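Local coordinates for protein Mn transporter subunit (Synechocystis sp. PCC 6803, PDB 3UJP) that probably captures manganese in the periplasm as the solute-binding subunit of an ABC-type manganese transporter, at residues A[165-168]-A[169-173]; A[227-230]-A[231-235]; A[244-247]-A[248-251]; A[285-288]-A[289-293]. All coordinates share one frame; numbering follows the deposited sequence.

The four contacts follow one another along the chain, each confined to a single helix or turn. Interaction 1 lies on helix 158-183, a long helix like those that join the two lobes in related metal-binding proteins. Interaction 4, on helix 284-296, packs against it, centres 16 Å apart, with Tyr168, Gln171 and Leu172 meeting Leu285. Interaction 3 is the turn leaving strand 242-246 beside the manganese site, with nearest atoms about 6 Å from interaction 4. Interaction 2, on the preceding helix 225-236, lies 39 Å from interaction 1 between centres, across the middle of the chain. Interactions 1 and 4 thus probably join helices at the subunit contact, whereas interaction 3 lies nearest the manganese ion.

Interaction 1: A[165-168]-A[169-173]; sequences AAVY and SEQLK
Leu172 lays its CD2 methyl over one face of the Tyr168 ring, 4.2 Å from the ring centroid and 28° off the normal, a CH-pi contact one turn apart on the helix. Tyr168 has CG on the far side from its own N (chi1 -157°), which swings the ring along the helix toward Gln171 and Leu172. At the ring edge, near its plane, comes Gln171 OE1, 3.7 Å from Tyr168 CD1, with the amide turned nearly perpendicular to the ring. The extended Gln171 chain runs alongside Val167 and brings NE2 to the CG1 methyl of Val167. Replacing Gln171 by an alanine would probably open a gap between the Tyr168 ring edge and Val167 CG1. Ala165 O accepts two bonds from Ser169: the N, 2.6 Å away, and the OG at 2.9 Å from above the carbonyl plane. The Glu170 carboxylate finds Met89 of the second subunit. Within helix 158-183, Ser169 and Leu172 face helix 136-153, while Tyr168 is wedged against Asp43 and Asn47 of helix 39-49 and Leu285 of helix 284-296.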
ATOM      1  N   ALA A 165     -13.565   8.412 -10.532  1.00 67.27           N
ATOM      2  CA  ALA A 165     -13.431   9.705 -11.190  1.00 65.82           C
ATOM      3  C   ALA A 165     -14.736  10.464 -11.042  1.00 67.94           C
ATOM      4  O   ALA A 165     -14.745  11.648 -10.724  1.00 67.85           O
ATOM      5  CB  ALA A 165     -13.082   9.526 -12.650  1.00 71.44           C
ATOM      6  N   ALA A 166     -15.842   9.762 -11.276  1.00 78.35           N
ATOM      7  CA  ALA A 166     -17.185  10.288 -11.038  1.00 75.54           C
ATOM      8  C   ALA A 166     -17.283  10.965  -9.669  1.00 73.25           C
ATOM      9  O   ALA A 166     -17.584  12.160  -9.562  1.00 71.09           O
ATOM     10  CB  ALA A 166     -18.200   9.152 -11.137  1.00 66.14           C
ATOM     11  N   VAL A 167     -17.037  10.174  -8.626  1.00 69.83           N
ATOM     12  CA  VAL A 167     -17.062  10.648  -7.252  1.00 63.90           C
ATOM     13  C   VAL A 167     -16.050  11.776  -6.999  1.00 67.42           C
ATOM     14  O   VAL A 167     -16.342  12.723  -6.298  1.00 71.65           O
ATOM     15  CB  VAL A 167     -16.815   9.485  -6.267  1.00 65.22           C
ATOM     16  CG1 VAL A 167     -16.485   9.991  -4.864  1.00 65.43           C
ATOM     17  CG2 VAL A 167     -17.996   8.560  -6.253  1.00 68.94           C
ATOM     18  N   TYR A 168     -14.851  11.698  -7.560  1.00 70.20           N
ATOM     19  CA  TYR A 168     -13.883  12.775  -7.341  1.00 63.14           C
ATOM     20  C   TYR A 168     -14.339  14.009  -8.130  1.00 62.86           C
ATOM     21  O   TYR A 168     -14.310  15.118  -7.608  1.00 66.65           O
ATOM     22  CB  TYR A 168     -12.454  12.330  -7.710  1.00 58.79           C
ATOM     23  CG  TYR A 168     -11.370  13.130  -7.036  1.00 59.72           C
ATOM     24  CD1 TYR A 168     -11.389  13.327  -5.672  1.00 65.20           C
ATOM     25  CD2 TYR A 168     -10.311  13.693  -7.760  1.00 54.57           C
ATOM     26  CE1 TYR A 168     -10.379  14.070  -5.026  1.00 71.08           C
ATOM     27  CE2 TYR A 168      -9.303  14.446  -7.129  1.00 52.16           C
ATOM     28  CZ  TYR A 168      -9.336  14.627  -5.754  1.00 60.12           C
ATOM     29  OH  TYR A 168      -8.364  15.370  -5.091  1.00 56.61           O
ATOM     30  N   SER A 169     -14.775  13.820  -9.373  1.00 63.27           N
ATOM     31  CA  SER A 169     -15.254  14.940 -10.182  1.00 66.04           C
ATOM     32  C   SER A 169     -16.341  15.687  -9.425  1.00 70.07           C
ATOM     33  O   SER A 169     -16.385  16.914  -9.393  1.00 72.44           O
ATOM     34  CB  SER A 169     -15.818  14.461 -11.525  1.00 72.42           C
ATOM     35  OG  SER A 169     -14.805  13.996 -12.399  1.00 78.05           O
ATOM     36  N   GLU A 170     -17.223  14.915  -8.808  1.00 76.39           N
ATOM     37  CA  GLU A 170     -18.352  15.463  -8.091  1.00 75.32           C
ATOM     38  C   GLU A 170     -17.953  16.246  -6.852  1.00 68.04           C
ATOM     39  O   GLU A 170     -18.580  17.234  -6.521  1.00 73.68           O
ATOM     40  CB  GLU A 170     -19.286  14.341  -7.677  1.00 75.51           C
ATOM     41  CG  GLU A 170     -19.987  14.655  -6.381  1.00 76.72           C
ATOM     42  CD  GLU A 170     -20.698  13.463  -5.795  1.00 85.01           C
ATOM     43  OE1 GLU A 170     -20.026  12.621  -5.145  1.00 76.84           O
ATOM     44  OE2 GLU A 170     -21.933  13.383  -5.976  1.00 82.90           O
ATOM     45  N   GLN A 171     -16.930  15.790  -6.149  1.00 67.98           N
ATOM     46  CA  GLN A 171     -16.488  16.472  -4.934  1.00 71.94           C
ATOM     47  C   GLN A 171     -15.653  17.691  -5.278  1.00 66.83           C
ATOM     48  O   GLN A 171     -15.495  18.581  -4.454  1.00 63.98           O
ATOM     49  CB  GLN A 171     -15.654  15.549  -4.053  1.00 66.19           C
ATOM     50  CG  GLN A 171     -16.378  14.331  -3.559  1.00 68.95           C
ATOM     51  CD  GLN A 171     -15.416  13.267  -3.137  1.00 66.19           C
ATOM     52  OE1 GLN A 171     -14.214  13.461  -3.228  1.00 69.88           O
ATOM     53  NE2 GLN A 171     -15.934  12.124  -2.677  1.00 67.75           N
ATOM     54  N   LEU A 172     -15.095  17.694  -6.485  1.00 66.46           N
ATOM     55  CA  LEU A 172     -14.439  18.875  -7.045  1.00 63.83           C
ATOM     56  C   LEU A 172     -15.446  20.007  -7.302  1.00 68.88           C
ATOM     57  O   LEU A 172     -15.152  21.177  -7.006  1.00 72.24           O
ATOM     58  CB  LEU A 172     -13.757  18.528  -8.368  1.00 60.80           C
ATOM     59  CG  LEU A 172     -12.242  18.442  -8.530  1.00 53.23           C
ATOM     60  CD1 LEU A 172     -11.481  19.023  -7.360  1.00 50.50           C
ATOM     61  CD2 LEU A 172     -11.862  17.010  -8.753  1.00 59.51           C
ATOM     62  N   LYS A 173     -16.611  19.663  -7.872  1.00 66.28           N
ATOM     63  CA  LYS A 173     -17.668  20.658  -8.149  1.00 66.41           C
ATOM     64  C   LYS A 173     -18.267  21.273  -6.876  1.00 63.37           C
ATOM     65  O   LYS A 173     -18.482  22.483  -6.803  1.00 66.61           O
ATOM     66  CB  LYS A 173     -18.731  20.097  -9.094  1.00 55.61           C
ATOM     67  CG  LYS A 173     -18.137  19.620 -10.438  1.00 65.71           C
ATOM     68  CD  LYS A 173     -18.760  18.300 -10.914  1.00 69.87           C
ATOM     69  CE  LYS A 173     -18.934  18.273 -12.425  1.00 63.04           C
ATOM     70  NZ  LYS A 173     -19.467  16.960 -12.924  1.00 71.74           N
TER

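Interaction 2: A[227-230]-A[231-235]; sequences QVQT and VIEEV
Gln227-Thr230 and Val231-Val235 are successive turns of helix 225-236, joined mainly by i to i+4 backbone bonds. Val231 N reaches Gln227 O at 3.1 Å and Ile232 N reaches Val228 O at 3.0 Å. Thr230 O takes two donors: Glu234 N at 3.0 Å, and Glu233 N, an i to i+3 bond, at 3.2 Å from well above the carbonyl plane. Glu233 N also makes a weak bond to Gln229 O, so its hydrogen is shared between two carbonyls. The Glu233 side chain starts out between its own backbone N and carbonyl carbon (chi1 83°), which folds CG back over Thr230 O. The extended chain carries OE1 near Gln229, whose bent chain comes across it at about a right angle; Gln229 NE2 and Glu233 OE1 stay 4.1 Å apart, a loose polar approach with the two flat groups 79° from coplanar. On another side of the helix Val228 CG2 meets the outermost methyl of Ile232, CD1, at 4.3 Å. Thr230 turns OG1 back to the carbonyl of Lys226, one turn earlier, and Gln227 OE1 accepts from Thr224 N just ahead of the helix. The valines are buried and Ile232 lies at the margin: Val228 rests on Phe223 and Gln256, Val231 on Gln254 and Val257, and Ile232 also on Val257. Helix 225-236 is thereby packed against helix 252-256 and the loop that follows it, while Gln229, Thr230 and Glu233 lie on the exposed side.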
ATOM      1  N   GLN A 227      12.230  43.352  -7.161  1.00 79.98           N
ATOM      2  CA  GLN A 227      11.019  42.541  -7.143  1.00 74.54           C
ATOM      3  C   GLN A 227      10.290  42.650  -5.813  1.00 80.00           C
ATOM      4  O   GLN A 227       9.103  42.976  -5.789  1.00 83.23           O
ATOM      5  CB  GLN A 227      11.299  41.086  -7.508  1.00 73.09           C
ATOM      6  CG  GLN A 227      11.351  40.830  -9.014  1.00 75.08           C
ATOM      7  CD  GLN A 227      11.745  39.392  -9.359  1.00 76.45           C
ATOM      8  OE1 GLN A 227      12.540  38.766  -8.654  1.00 76.09           O
ATOM      9  NE2 GLN A 227      11.182  38.864 -10.442  1.00 67.86           N
ATOM     10  N   VAL A 228      10.980  42.394  -4.708  1.00 75.48           N
ATOM     11  CA  VAL A 228      10.343  42.613  -3.419  1.00 71.45           C
ATOM     12  C   VAL A 228       9.919  44.060  -3.310  1.00 74.37           C
ATOM     13  O   VAL A 228       9.004  44.378  -2.549  1.00 82.35           O
ATOM     14  CB  VAL A 228      11.265  42.334  -2.274  1.00 66.65           C
ATOM     15  CG1 VAL A 228      12.520  41.635  -2.778  1.00 75.46           C
ATOM     16  CG2 VAL A 228      11.613  43.627  -1.587  1.00 65.57           C
ATOM     17  N   GLN A 229      10.589  44.928  -4.073  1.00 75.01           N
ATOM     18  CA  GLN A 229      10.337  46.367  -4.041  1.00 79.76           C
ATOM     19  C   GLN A 229       9.016  46.700  -4.697  1.00 82.70           C
ATOM     20  O   GLN A 229       8.198  47.412  -4.125  1.00 88.16           O
ATOM     21  CB  GLN A 229      11.463  47.138  -4.743  1.00 87.34           C
ATOM     22  CG  GLN A 229      11.209  48.630  -4.894  1.00 91.49           C
ATOM     23  CD  GLN A 229      10.941  49.303  -3.554  1.00105.88           C
ATOM     24  OE1 GLN A 229      11.399  48.827  -2.505  1.00 94.17           O
ATOM     25  NE2 GLN A 229      10.187  50.413  -3.575  1.00103.89           N
ATOM     26  N   THR A 230       8.832  46.189  -5.909  1.00 79.27           N
ATOM     27  CA  THR A 230       7.584  46.332  -6.645  1.00 75.30           C
ATOM     28  C   THR A 230       6.427  45.852  -5.798  1.00 80.72           C
ATOM     29  O   THR A 230       5.361  46.454  -5.787  1.00 88.20           O
ATOM     30  CB  THR A 230       7.580  45.490  -7.931  1.00 79.64           C
ATOM     31  OG1 THR A 230       8.537  46.009  -8.878  1.00 77.33           O
ATOM     32  CG2 THR A 230       6.179  45.475  -8.547  1.00 71.66           C
ATOM     33  N   VAL A 231       6.635  44.756  -5.089  1.00 77.01           N
ATOM     34  CA  VAL A 231       5.600  44.249  -4.210  1.00 78.28           C
ATOM     35  C   VAL A 231       5.345  45.207  -3.034  1.00 87.24           C
ATOM     36  O   VAL A 231       4.209  45.377  -2.593  1.00 90.40           O
ATOM     37  CB  VAL A 231       5.954  42.856  -3.690  1.00 78.42           C
ATOM     38  CG1 VAL A 231       5.078  42.483  -2.505  1.00 73.02           C
ATOM     39  CG2 VAL A 231       5.832  41.846  -4.819  1.00 79.86           C
ATOM     40  N   ILE A 232       6.395  45.834  -2.521  1.00 89.04           N
ATOM     41  CA  ILE A 232       6.221  46.767  -1.414  1.00 85.66           C
ATOM     42  C   ILE A 232       5.385  47.983  -1.852  1.00 90.18           C
ATOM     43  O   ILE A 232       4.715  48.610  -1.034  1.00 90.31           O
ATOM     44  CB  ILE A 232       7.591  47.147  -0.777  1.00 78.04           C
ATOM     45  CG1 ILE A 232       7.949  46.118   0.292  1.00 80.60           C
ATOM     46  CG2 ILE A 232       7.555  48.519  -0.161  1.00 83.43           C
ATOM     47  CD1 ILE A 232       9.324  46.267   0.889  1.00 81.53           C
ATOM     48  N   GLU A 233       5.391  48.293  -3.147  1.00 87.61           N
ATOM     49  CA  GLU A 233       4.647  49.451  -3.627  1.00 90.58           C
ATOM     50  C   GLU A 233       3.219  49.096  -4.008  1.00 95.32           C
ATOM     51  O   GLU A 233       2.312  49.858  -3.708  1.00103.17           O
ATOM     52  CB  GLU A 233       5.378  50.174  -4.760  1.00 94.19           C
ATOM     53  CG  GLU A 233       5.203  49.597  -6.161  1.00 92.47           C
ATOM     54  CD  GLU A 233       6.337  50.028  -7.103  1.00 99.17           C
ATOM     55  OE1 GLU A 233       7.381  50.507  -6.589  1.00 95.77           O
ATOM     56  OE2 GLU A 233       6.190  49.891  -8.347  1.00 95.80           O
ATOM     57  N   GLU A 234       3.012  47.952  -4.619  1.00 95.42           N
ATOM     58  CA  GLU A 234       1.670  47.548  -4.962  1.00 94.19           C
ATOM     59  C   GLU A 234       0.852  47.361  -3.712  1.00 93.79           C
ATOM     60  O   GLU A 234      -0.346  47.565  -3.713  1.00 96.57           O
ATOM     61  CB  GLU A 234       1.653  46.316  -5.842  1.00 88.81           C
ATOM     62  CG  GLU A 234       1.804  46.630  -7.304  1.00 89.81           C
ATOM     63  CD  GLU A 234       0.655  47.427  -7.854  1.00 96.68           C
ATOM     64  OE1 GLU A 234       0.880  48.466  -8.502  1.00105.36           O
ATOM     65  OE2 GLU A 234      -0.485  47.006  -7.653  1.00 93.79           O
ATOM     66  N   VAL A 235       1.475  46.941  -2.630  1.00 91.26           N
ATOM     67  CA  VAL A 235       0.693  46.770  -1.425  1.00 94.49           C
ATOM     68  C   VAL A 235       0.139  48.059  -0.860  1.00 94.99           C
ATOM     69  O   VAL A 235      -1.049  48.203  -0.636  1.00 94.77           O
ATOM     70  CB  VAL A 235       1.574  46.252  -0.319  1.00 93.45           C
ATOM     71  CG1 VAL A 235       1.505  47.205   0.837  1.00 94.90           C
ATOM     72  CG2 VAL A 235       1.152  44.894   0.110  1.00 77.01           C
TER

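Interaction 3: A[244-247]-A[248-251]; sequences FCES and TVSD
Cys245 faces the residues that follow the end of strand 242-246, where the chain bends through a type I beta turn from Glu246 to Val249. Its SG lies 3.8 Å from Val249 CG2 and 3.5 Å from Ser250 O, and a disulfide to Cys196 ties this residue, just before the turn, covalently to the chain beside the manganese ligand Glu197. Glu246 comes next. Its chain bends at chi2 (76°), and the Glu246 and Val249 side chains lie alongside each other, pointing the same way, with Glu246 OE1 4.1 Å from Val249 CG2. The same OE1 accepts from Glu197 N, consistent with a second-shell role in positioning the Glu197 backbone. Ser247 then takes the first corner of the turn, with its OG 4.0 Å from Thr248 CG2; the Thr248 side chain itself is about 6 Å from the manganese ion. Beyond the turn Val249 reaches Trp215, and Asp251 forms a salt bridge with Lys255 of helix 252-256. Glu246 O and Val249 N are 3.7 Å apart, too far for the usual closing bond. A water bridges the two carbonyls of the bend, donating to Glu246 O at 2.8 Å and to Val249 O.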
ATOM      1  N   PHE A 244       0.975  36.614   1.631  1.00 83.36           N
ATOM      2  CA  PHE A 244       1.290  35.196   1.785  1.00 84.47           C
ATOM      3  C   PHE A 244       2.445  34.708   0.967  1.00 83.03           C
ATOM      4  O   PHE A 244       2.740  35.253  -0.088  1.00 86.59           O
ATOM      5  CB  PHE A 244       0.092  34.351   1.389  1.00 82.12           C
ATOM      6  CG  PHE A 244      -1.140  34.735   2.090  1.00 82.61           C
ATOM      7  CD1 PHE A 244      -2.158  35.373   1.413  1.00 85.52           C
ATOM      8  CD2 PHE A 244      -1.267  34.509   3.443  1.00 82.31           C
ATOM      9  CE1 PHE A 244      -3.300  35.751   2.067  1.00 82.22           C
ATOM     10  CE2 PHE A 244      -2.399  34.882   4.106  1.00 85.97           C
ATOM     11  CZ  PHE A 244      -3.423  35.503   3.415  1.00 87.21           C
ATOM     12  N   CYS A 245       3.058  33.631   1.455  1.00 83.19           N
ATOM     13  CA  CYS A 245       4.084  32.890   0.728  1.00 80.22           C
ATOM     14  C   CYS A 245       3.551  31.500   0.420  1.00 81.73           C
ATOM     15  O   CYS A 245       2.369  31.216   0.647  1.00 79.09           O
ATOM     16  CB  CYS A 245       5.356  32.766   1.565  1.00 82.63           C
ATOM     17  SG  CYS A 245       6.868  32.926   0.626  1.00 86.98           S
ATOM     18  N   GLU A 246       4.419  30.635  -0.100  1.00 82.38           N
ATOM     19  CA  GLU A 246       4.058  29.238  -0.287  1.00 70.87           C
ATOM     20  C   GLU A 246       5.078  28.369   0.385  1.00 72.51           C
ATOM     21  O   GLU A 246       6.195  28.812   0.689  1.00 75.89           O
ATOM     22  CB  GLU A 246       3.945  28.858  -1.763  1.00 76.11           C
ATOM     23  CG  GLU A 246       2.880  29.616  -2.511  1.00 75.38           C
ATOM     24  CD  GLU A 246       3.311  31.017  -2.805  1.00 73.20           C
ATOM     25  OE1 GLU A 246       4.430  31.186  -3.315  1.00 78.48           O
ATOM     26  OE2 GLU A 246       2.548  31.948  -2.510  1.00 74.74           O
ATOM     27  N   SER A 247       4.701  27.113   0.573  1.00 68.67           N
ATOM     28  CA  SER A 247       5.477  26.219   1.408  1.00 64.60           C
ATOM     29  C   SER A 247       6.734  25.659   0.767  1.00 66.22           C
ATOM     30  O   SER A 247       7.462  24.945   1.420  1.00 67.60           O
ATOM     31  CB  SER A 247       4.597  25.068   1.889  1.00 63.95           C
ATOM     32  OG  SER A 247       4.293  24.163   0.836  1.00 70.50           O
ATOM     33  N   THR A 248       6.993  25.972  -0.499  1.00 73.47           N
ATOM     34  CA  THR A 248       8.167  25.410  -1.206  1.00 69.59           C
ATOM     35  C   THR A 248       9.319  26.409  -1.519  1.00 71.96           C
ATOM     36  O   THR A 248      10.383  25.999  -2.001  1.00 69.61           O
ATOM     37  CB  THR A 248       7.738  24.657  -2.497  1.00 63.78           C
ATOM     38  OG1 THR A 248       7.021  25.543  -3.367  1.00 64.32           O
ATOM     39  CG2 THR A 248       6.834  23.500  -2.153  1.00 63.71           C
ATOM     40  N   VAL A 249       9.103  27.699  -1.218  1.00 68.61           N
ATOM     41  CA  VAL A 249      10.020  28.769  -1.578  1.00 68.58           C
ATOM     42  C   VAL A 249      10.432  29.555  -0.350  1.00 76.44           C
ATOM     43  O   VAL A 249      10.129  29.148   0.773  1.00 80.37           O
ATOM     44  CB  VAL A 249       9.364  29.726  -2.577  1.00 70.51           C
ATOM     45  CG1 VAL A 249       8.923  28.954  -3.799  1.00 70.41           C
ATOM     46  CG2 VAL A 249       8.169  30.407  -1.938  1.00 71.98           C
ATOM     47  N   SER A 250      11.085  30.698  -0.589  1.00 82.24           N
ATOM     48  CA  SER A 250      11.751  31.538   0.422  1.00 78.66           C
ATOM     49  C   SER A 250      10.817  32.567   1.073  1.00 73.11           C
ATOM     50  O   SER A 250      10.279  33.447   0.404  1.00 81.26           O
ATOM     51  CB  SER A 250      12.942  32.251  -0.251  1.00 80.75           C
ATOM     52  OG  SER A 250      13.576  33.189   0.591  1.00 85.78           O
ATOM     53  N   ASP A 251      10.626  32.481   2.380  1.00 78.39           N
ATOM     54  CA  ASP A 251       9.771  33.466   3.058  1.00 84.32           C
ATOM     55  C   ASP A 251      10.500  34.796   3.257  1.00 81.68           C
ATOM     56  O   ASP A 251       9.882  35.829   3.451  1.00 81.90           O
ATOM     57  CB  ASP A 251       9.235  32.923   4.395  1.00 82.65           C
ATOM     58  CG  ASP A 251      10.354  32.600   5.396  1.00 88.93           C
ATOM     59  OD1 ASP A 251      11.539  32.493   4.988  1.00 90.06           O
ATOM     60  OD2 ASP A 251      10.046  32.438   6.599  1.00 89.95           O
TER
HETATM   61  O   HOH W   1       8.240  29.715   2.348  1.00 79.84           O

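Interaction 4: A[285-288]-A[289-293]; sequences LDLL and EYDAR
Leu287 carries CG opposite its backbone N (chi1 177°), and Asp291, one turn later, has its CG at chi1 -102°; the two side chains lie alongside each other, pointing the same way. Leu287 CD2 comes 3.8 Å from Asp291 OD1, a methyl set against a carboxylate oxygen. The other oxygen, OD2, accepts from Tyr270 N, on the chain that leads to the manganese ligand Asp272. An alanine in place of Asp291 would probably leave Tyr270 N without its acceptor and the loop before the metal ligand less firmly held. Beneath them the helix is regular: Asp291 N donates to Leu287 O at 2.9 Å, and Tyr290 N to Asp286 O at 2.8 Å. On the side facing the second subunit the Glu289 carboxylate carbon lies in the guanidinium plane of Arg293, at the guanidinium edge, with Arg293 NH2 3.0 Å from Glu289 OE1, a doubtful salt bridge because the place of OE1 is less sure. A cacodylate ion, probably from the crystallisation liquor, lies beside Glu289 and Asp286. The buried Asp291 carboxylate is probably polarised toward Tyr270 N, while OD1 has a methyl beside it.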
ATOM      1  N   LEU A 285      -8.014  18.180  -2.216  1.00 66.40           N
ATOM      2  CA  LEU A 285      -9.240  18.842  -1.781  1.00 58.98           C
ATOM      3  C   LEU A 285      -8.996  19.708  -0.531  1.00 61.76           C
ATOM      4  O   LEU A 285      -9.271  20.889  -0.553  1.00 72.43           O
ATOM      5  CB  LEU A 285     -10.359  17.822  -1.567  1.00 69.35           C
ATOM      6  CG  LEU A 285     -11.293  17.531  -2.745  1.00 63.21           C
ATOM      7  CD1 LEU A 285     -10.678  17.963  -4.040  1.00 59.56           C
ATOM      8  CD2 LEU A 285     -11.678  16.086  -2.820  1.00 63.89           C
ATOM      9  N   ASP A 286      -8.446  19.160   0.546  1.00 64.37           N
ATOM     10  CA  ASP A 286      -8.047  20.021   1.664  1.00 64.51           C
ATOM     11  C   ASP A 286      -7.224  21.231   1.209  1.00 64.81           C
ATOM     12  O   ASP A 286      -7.363  22.295   1.777  1.00 71.55           O
ATOM     13  CB  ASP A 286      -7.278  19.252   2.764  1.00 66.94           C
ATOM     14  CG  ASP A 286      -8.114  18.156   3.430  1.00 76.94           C
ATOM     15  OD1 ASP A 286      -7.575  17.034   3.566  1.00 80.30           O
ATOM     16  OD2 ASP A 286      -9.285  18.400   3.821  1.00 79.82           O
ATOM     17  N   LEU A 287      -6.370  21.074   0.196  1.00 62.57           N
ATOM     18  CA  LEU A 287      -5.529  22.189  -0.270  1.00 68.05           C
ATOM     19  C   LEU A 287      -6.343  23.358  -0.776  1.00 68.67           C
ATOM     20  O   LEU A 287      -6.139  24.473  -0.336  1.00 68.99           O
ATOM     21  CB  LEU A 287      -4.505  21.778  -1.347  1.00 69.26           C
ATOM     22  CG  LEU A 287      -3.610  22.879  -1.976  1.00 65.52           C
ATOM     23  CD1 LEU A 287      -2.170  22.399  -2.150  1.00 58.99           C
ATOM     24  CD2 LEU A 287      -4.141  23.445  -3.308  1.00 61.74           C
ATOM     25  N   LEU A 288      -7.258  23.119  -1.708  1.00 64.47           N
ATOM     26  CA  LEU A 288      -8.136  24.202  -2.138  1.00 65.71           C
ATOM     27  C   LEU A 288      -8.937  24.792  -0.940  1.00 70.86           C
ATOM     28  O   LEU A 288      -8.749  25.953  -0.614  1.00 70.43           O
ATOM     29  CB  LEU A 288      -9.022  23.756  -3.287  1.00 62.06           C
ATOM     30  CG  LEU A 288      -8.220  23.169  -4.438  1.00 65.40           C
ATOM     31  CD1 LEU A 288      -9.105  22.276  -5.321  1.00 56.55           C
ATOM     32  CD2 LEU A 288      -7.493  24.272  -5.243  1.00 64.19           C
ATOM     33  N   GLU A 289      -9.789  24.010  -0.268  1.00 69.70           N
ATOM     34  CA  GLU A 289     -10.416  24.475   0.978  1.00 75.22           C
ATOM     35  C   GLU A 289      -9.484  25.377   1.831  1.00 75.57           C
ATOM     36  O   GLU A 289      -9.785  26.538   2.069  1.00 76.86           O
ATOM     37  CB  GLU A 289     -10.912  23.302   1.849  1.00 77.49           C
ATOM     38  CG  GLU A 289     -12.236  22.621   1.472  1.00 78.20           C
ATOM     39  CD  GLU A 289     -12.893  21.908   2.684  1.00 97.08           C
ATOM     40  OE1 GLU A 289     -12.401  22.077   3.829  1.00103.47           O
ATOM     41  OE2 GLU A 289     -13.899  21.179   2.507  1.00 97.07           O
ATOM     42  N   TYR A 290      -8.367  24.837   2.308  1.00 72.52           N
ATOM     43  CA  TYR A 290      -7.433  25.609   3.133  1.00 78.18           C
ATOM     44  C   TYR A 290      -7.048  26.931   2.476  1.00 80.74           C
ATOM     45  O   TYR A 290      -7.215  27.995   3.059  1.00 85.01           O
ATOM     46  CB  TYR A 290      -6.148  24.808   3.419  1.00 73.19           C
ATOM     47  CG  TYR A 290      -5.197  25.475   4.406  1.00 73.33           C
ATOM     48  CD1 TYR A 290      -5.468  25.468   5.772  1.00 77.68           C
ATOM     49  CD2 TYR A 290      -4.037  26.101   3.980  1.00 75.79           C
ATOM     50  CE1 TYR A 290      -4.616  26.064   6.683  1.00 75.71           C
ATOM     51  CE2 TYR A 290      -3.171  26.694   4.889  1.00 78.65           C
ATOM     52  CZ  TYR A 290      -3.471  26.680   6.240  1.00 75.54           C
ATOM     53  OH  TYR A 290      -2.618  27.278   7.144  1.00 83.64           O
ATOM     54  N   ASP A 291      -6.519  26.838   1.261  1.00 81.50           N
ATOM     55  CA  ASP A 291      -5.940  27.975   0.553  1.00 78.83           C
ATOM     56  C   ASP A 291      -6.864  29.184   0.504  1.00 84.32           C
ATOM     57  O   ASP A 291      -6.423  30.330   0.657  1.00 89.01           O
ATOM     58  CB  ASP A 291      -5.611  27.561  -0.875  1.00 71.88           C
ATOM     59  CG  ASP A 291      -4.146  27.277  -1.075  1.00 70.95           C
ATOM     60  OD1 ASP A 291      -3.772  27.093  -2.246  1.00 73.60           O
ATOM     61  OD2 ASP A 291      -3.381  27.244  -0.084  1.00 69.61           O
ATOM     62  N   ALA A 292      -8.143  28.926   0.264  1.00 77.51           N
ATOM     63  CA  ALA A 292      -9.117  29.988   0.115  1.00 81.86           C
ATOM     64  C   ALA A 292      -9.566  30.479   1.485  1.00 84.80           C
ATOM     65  O   ALA A 292      -9.680  31.682   1.720  1.00 85.77           O
ATOM     66  CB  ALA A 292     -10.313  29.503  -0.715  1.00 76.33           C
ATOM     67  N   ARG A 293      -9.819  29.558   2.403  1.00 81.11           N
ATOM     68  CA  ARG A 293     -10.190  29.993   3.733  1.00 82.23           C
ATOM     69  C   ARG A 293      -9.158  30.990   4.269  1.00 81.12           C
ATOM     70  O   ARG A 293      -9.516  32.109   4.587  1.00 90.14           O
ATOM     71  CB  ARG A 293     -10.439  28.813   4.672  1.00 82.91           C
ATOM     72  CG  ARG A 293     -11.934  28.512   4.894  1.00 91.32           C
ATOM     73  CD  ARG A 293     -12.201  27.041   5.239  1.00 94.56           C
ATOM     74  NE  ARG A 293     -11.192  26.511   6.150  1.00 92.64           N
ATOM     75  CZ  ARG A 293     -10.737  25.259   6.139  1.00 95.81           C
ATOM     76  NH1 ARG A 293      -9.809  24.891   7.009  1.00 95.07           N
ATOM     77  NH2 ARG A 293     -11.202  24.373   5.262  1.00 95.43           N
TER